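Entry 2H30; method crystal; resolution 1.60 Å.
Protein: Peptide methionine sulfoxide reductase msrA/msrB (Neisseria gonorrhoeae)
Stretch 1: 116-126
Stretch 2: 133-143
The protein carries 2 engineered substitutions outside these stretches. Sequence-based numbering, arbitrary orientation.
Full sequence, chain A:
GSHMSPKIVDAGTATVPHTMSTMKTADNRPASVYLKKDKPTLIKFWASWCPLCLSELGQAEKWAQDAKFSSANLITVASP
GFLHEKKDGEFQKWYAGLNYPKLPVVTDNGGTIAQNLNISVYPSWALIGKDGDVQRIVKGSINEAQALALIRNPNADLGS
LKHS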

# COMPACT_ATOMS: atom_id res chain seq x y z
N ASN A 116 4.51 -8.01 -10.54
CA ASN A 116 5.75 -8.59 -10.00
C ASN A 116 5.53 -9.39 -8.73
O ASN A 116 6.19 -10.36 -8.47
N LEU A 117 4.60 -8.91 -7.89
CA LEU A 117 4.32 -9.57 -6.64
C LEU A 117 3.21 -10.60 -6.72
O LEU A 117 2.88 -11.22 -5.69
N ASN A 118 2.64 -10.82 -7.92
CA ASN A 118 1.53 -11.75 -8.09
C ASN A 118 0.32 -11.40 -7.20
O ASN A 118 -0.32 -12.29 -6.60
N ILE A 119 0.01 -10.10 -7.17
CA ILE A 119 -1.15 -9.65 -6.41
C ILE A 119 -2.32 -9.64 -7.40
O ILE A 119 -2.24 -8.98 -8.43
N SER A 120 -3.39 -10.34 -7.04
CA SER A 120 -4.55 -10.46 -7.93
C SER A 120 -5.87 -10.13 -7.24
O SER A 120 -6.95 -10.06 -7.91
N VAL A 121 -5.80 -9.98 -5.91
CA VAL A 121 -6.99 -9.73 -5.12
C VAL A 121 -6.75 -8.54 -4.23
O VAL A 121 -5.65 -8.28 -3.82
N TYR A 122 -7.82 -7.80 -4.01
CA TYR A 122 -7.73 -6.59 -3.17
C TYR A 122 -8.70 -6.67 -2.03
O TYR A 122 -9.82 -7.28 -2.15
N PRO A 123 -8.33 -6.03 -0.91
CA PRO A 123 -6.99 -5.48 -0.67
C PRO A 123 -5.99 -6.62 -0.50
O PRO A 123 -6.38 -7.76 -0.24
N SER A 124 -4.73 -6.29 -0.69
CA SER A 124 -3.65 -7.16 -0.25
C SER A 124 -2.54 -6.27 0.25
O SER A 124 -2.53 -5.05 -0.04
N TRP A 125 -1.64 -6.87 1.03
CA TRP A 125 -0.55 -6.08 1.66
C TRP A 125 0.77 -6.71 1.36
O TRP A 125 0.84 -7.95 1.25
N ALA A 126 1.80 -5.88 1.24
CA ALA A 126 3.16 -6.44 1.17
C ALA A 126 4.05 -5.75 2.17
O ALA A 126 3.91 -4.56 2.42
N ASP A 133 13.96 -5.83 0.05
CA ASP A 133 13.50 -7.18 -0.30
C ASP A 133 12.04 -7.42 0.11
O ASP A 133 11.60 -6.92 1.18
N VAL A 134 11.31 -8.19 -0.69
CA VAL A 134 9.94 -8.55 -0.31
C VAL A 134 10.00 -9.61 0.77
O VAL A 134 10.60 -10.69 0.62
N GLN A 135 9.36 -9.33 1.92
CA GLN A 135 9.37 -10.24 3.07
C GLN A 135 8.06 -10.98 3.31
O GLN A 135 8.06 -12.11 3.82
N ARG A 136 6.94 -10.38 2.94
CA ARG A 136 5.67 -11.01 3.21
C ARG A 136 4.63 -10.40 2.28
O ARG A 136 4.67 -9.19 1.99
N ILE A 137 3.74 -11.24 1.79
CA ILE A 137 2.53 -10.78 1.05
C ILE A 137 1.32 -11.43 1.70
O ILE A 137 1.29 -12.65 1.99
N VAL A 138 0.32 -10.60 2.01
CA VAL A 138 -0.89 -11.05 2.64
C VAL A 138 -2.05 -10.74 1.72
O VAL A 138 -2.28 -9.60 1.36
N LYS A 139 -2.84 -11.79 1.38
CA LYS A 139 -4.06 -11.58 0.60
C LYS A 139 -5.18 -11.18 1.56
O LYS A 139 -5.37 -11.82 2.60
N GLY A 140 -5.89 -10.12 1.18
CA GLY A 140 -7.09 -9.65 1.91
C GLY A 140 -6.75 -8.65 2.97
O GLY A 140 -5.62 -8.17 3.02
N SER A 141 -7.79 -8.31 3.73
CA SER A 141 -7.68 -7.28 4.75
C SER A 141 -6.89 -7.73 5.93
O SER A 141 -6.87 -8.94 6.27
N ILE A 142 -6.28 -6.76 6.61
CA ILE A 142 -5.62 -7.00 7.89
C ILE A 142 -6.14 -5.95 8.87
O ILE A 142 -6.51 -4.84 8.44
N ASN A 143 -6.18 -6.35 10.14
CA ASN A 143 -6.52 -5.38 11.18
C ASN A 143 -5.32 -4.64 11.74
O ASN A 143 -4.17 -4.94 11.38

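Stretch 2 runs antiparallel to the end of stretch 1, and its side chains pack on both faces of the two-stranded pairing. Asp133 does not reach stretch 1; its OD2 accepts a hydrogen bond from Gln135 NE2 at 3.1 Å. Val134 (t) points toward stretch 1, and its CG2 lies 3.7 Å from CD2 of Leu117 (m, t). The end of Arg136 (t, p, t) leads away and is bonded elsewhere in the structure. Ile137 (m, t) is the apolar hub on the face of Ser124 and Ala126. Ile137 CD1 sits 4.0 Å from Leu117 CB, its CG2 4.1 Å from Ile119 CD1, and its CG1 4.3 Å from Ala126 CB. Val138 (t) shares the other face with Trp125 (m), CB to CB 4.3 Å. Two backbone hydrogen bonds hold this pair in register. Lys139 (t, t, m, t) lies on the same face as Ser124 and Ile137. Ser124 (m) donates from OG to Val121 O at 2.7 Å. Gly140 has no side chain; its O lies near the plane of the Trp125 ring, 3.4 Å from CD1. Ser141 OG is 3.5 Å from Pro123 CG. Ile142 (p, t) points toward stretch 1 and covers one indole face, with CG1 3.7 Å from Trp125 CE2. One water accepts from Trp125 NE1 at 2.9 Å and from Ile142 N at 3.2 Å, bridging the stretches.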

# COMPACT_ATOMS: atom_id res chain seq x y z
CB ASN A 116 6.80 -7.50 -9.73
CG ASN A 116 7.31 -6.81 -10.98
OD1 ASN A 116 7.91 -5.72 -10.89
ND2 ASN A 116 7.06 -7.41 -12.13
CB LEU A 117 4.04 -8.52 -5.54
CG LEU A 117 5.14 -7.50 -5.28
CD1 LEU A 117 4.79 -6.64 -4.02
CD2 LEU A 117 6.45 -8.10 -5.11
CB ASN A 118 1.99 -13.22 -7.89
CG ASN A 118 0.97 -14.25 -8.35
OD1 ASN A 118 0.18 -14.00 -9.27
ND2 ASN A 118 0.97 -15.40 -7.69
CB ILE A 119 -0.90 -8.34 -5.68
CG1 ILE A 119 0.06 -8.69 -4.48
CG2 ILE A 119 -2.25 -7.73 -5.24
CD1 ILE A 119 0.36 -7.60 -3.57
CB SER A 120 -4.65 -11.90 -8.55
OG SER A 120 -4.60 -12.85 -7.49
CB VAL A 121 -7.48 -10.93 -4.33
CG1 VAL A 121 -7.72 -12.17 -5.24
CG2 VAL A 121 -6.64 -11.25 -3.19
CB TYR A 122 -8.08 -5.37 -4.00
CG TYR A 122 -7.15 -5.07 -5.16
CD1 TYR A 122 -5.75 -5.09 -5.00
CD2 TYR A 122 -7.66 -4.71 -6.39
CE1 TYR A 122 -4.90 -4.71 -6.06
CE2 TYR A 122 -6.79 -4.37 -7.45
CZ TYR A 122 -5.44 -4.37 -7.25
OH TYR A 122 -4.57 -3.99 -8.23
CB PRO A 123 -7.14 -4.76 0.68
CG PRO A 123 -8.39 -5.33 1.28
CD PRO A 123 -9.23 -5.94 0.26
CB SER A 124 -3.06 -7.98 -1.42
OG SER A 124 -3.97 -9.03 -1.78
CB TRP A 125 -0.76 -6.10 3.17
CG TRP A 125 -2.01 -5.30 3.58
CD1 TRP A 125 -3.35 -5.74 3.58
CD2 TRP A 125 -2.02 -3.99 4.14
NE1 TRP A 125 -4.15 -4.71 4.07
CE2 TRP A 125 -3.36 -3.64 4.41
CE3 TRP A 125 -1.01 -3.05 4.36
CZ2 TRP A 125 -3.71 -2.38 4.97
CZ3 TRP A 125 -1.34 -1.80 4.92
CH2 TRP A 125 -2.70 -1.47 5.21
CB ALA A 126 3.73 -6.30 -0.25
CB ASP A 133 14.40 -8.22 0.37
CG ASP A 133 14.51 -8.03 1.91
OD1 ASP A 133 14.85 -6.90 2.37
OD2 ASP A 133 14.27 -9.01 2.66
CB VAL A 134 9.18 -9.12 -1.49
CG1 VAL A 134 7.74 -9.51 -1.08
CG2 VAL A 134 9.10 -8.03 -2.59
CB GLN A 135 9.77 -9.50 4.34
CG GLN A 135 11.18 -8.97 4.16
CD GLN A 135 11.70 -8.24 5.33
OE1 GLN A 135 10.96 -7.59 6.03
NE2 GLN A 135 13.04 -8.22 5.45
CB ARG A 136 5.23 -10.67 4.67
CG ARG A 136 3.98 -11.36 5.18
CD ARG A 136 4.32 -12.84 5.59
NE ARG A 136 3.17 -13.49 6.17
CZ ARG A 136 3.00 -13.59 7.49
NH1 ARG A 136 3.92 -13.08 8.31
NH2 ARG A 136 1.93 -14.22 7.94
CB ILE A 137 2.56 -11.21 -0.44
CG1 ILE A 137 3.74 -10.53 -1.15
CG2 ILE A 137 1.27 -10.80 -1.13
CD1 ILE A 137 4.12 -11.16 -2.49
CB VAL A 138 -1.09 -10.33 4.01
CG1 VAL A 138 -2.41 -10.78 4.66
CG2 VAL A 138 0.12 -10.64 4.94
CB LYS A 139 -4.47 -12.92 -0.04
CG LYS A 139 -5.68 -12.91 -0.89
CD LYS A 139 -5.79 -14.31 -1.58
CE LYS A 139 -4.68 -14.47 -2.64
NZ LYS A 139 -4.57 -15.83 -3.32
CB SER A 141 -9.06 -6.90 5.27
OG SER A 141 -9.85 -6.44 4.24
CB ILE A 142 -4.09 -7.02 7.87
CG1 ILE A 142 -3.51 -5.66 7.46
CG2 ILE A 142 -3.58 -8.15 6.96
CD1 ILE A 142 -1.98 -5.59 7.44
CB ASN A 143 -7.39 -6.05 12.27
CG ASN A 143 -6.68 -7.17 12.97
OD1 ASN A 143 -5.50 -7.11 13.28
ND2 ASN A 143 -7.45 -8.28 13.24
O HOH W 1 -6.84 -4.09 5.01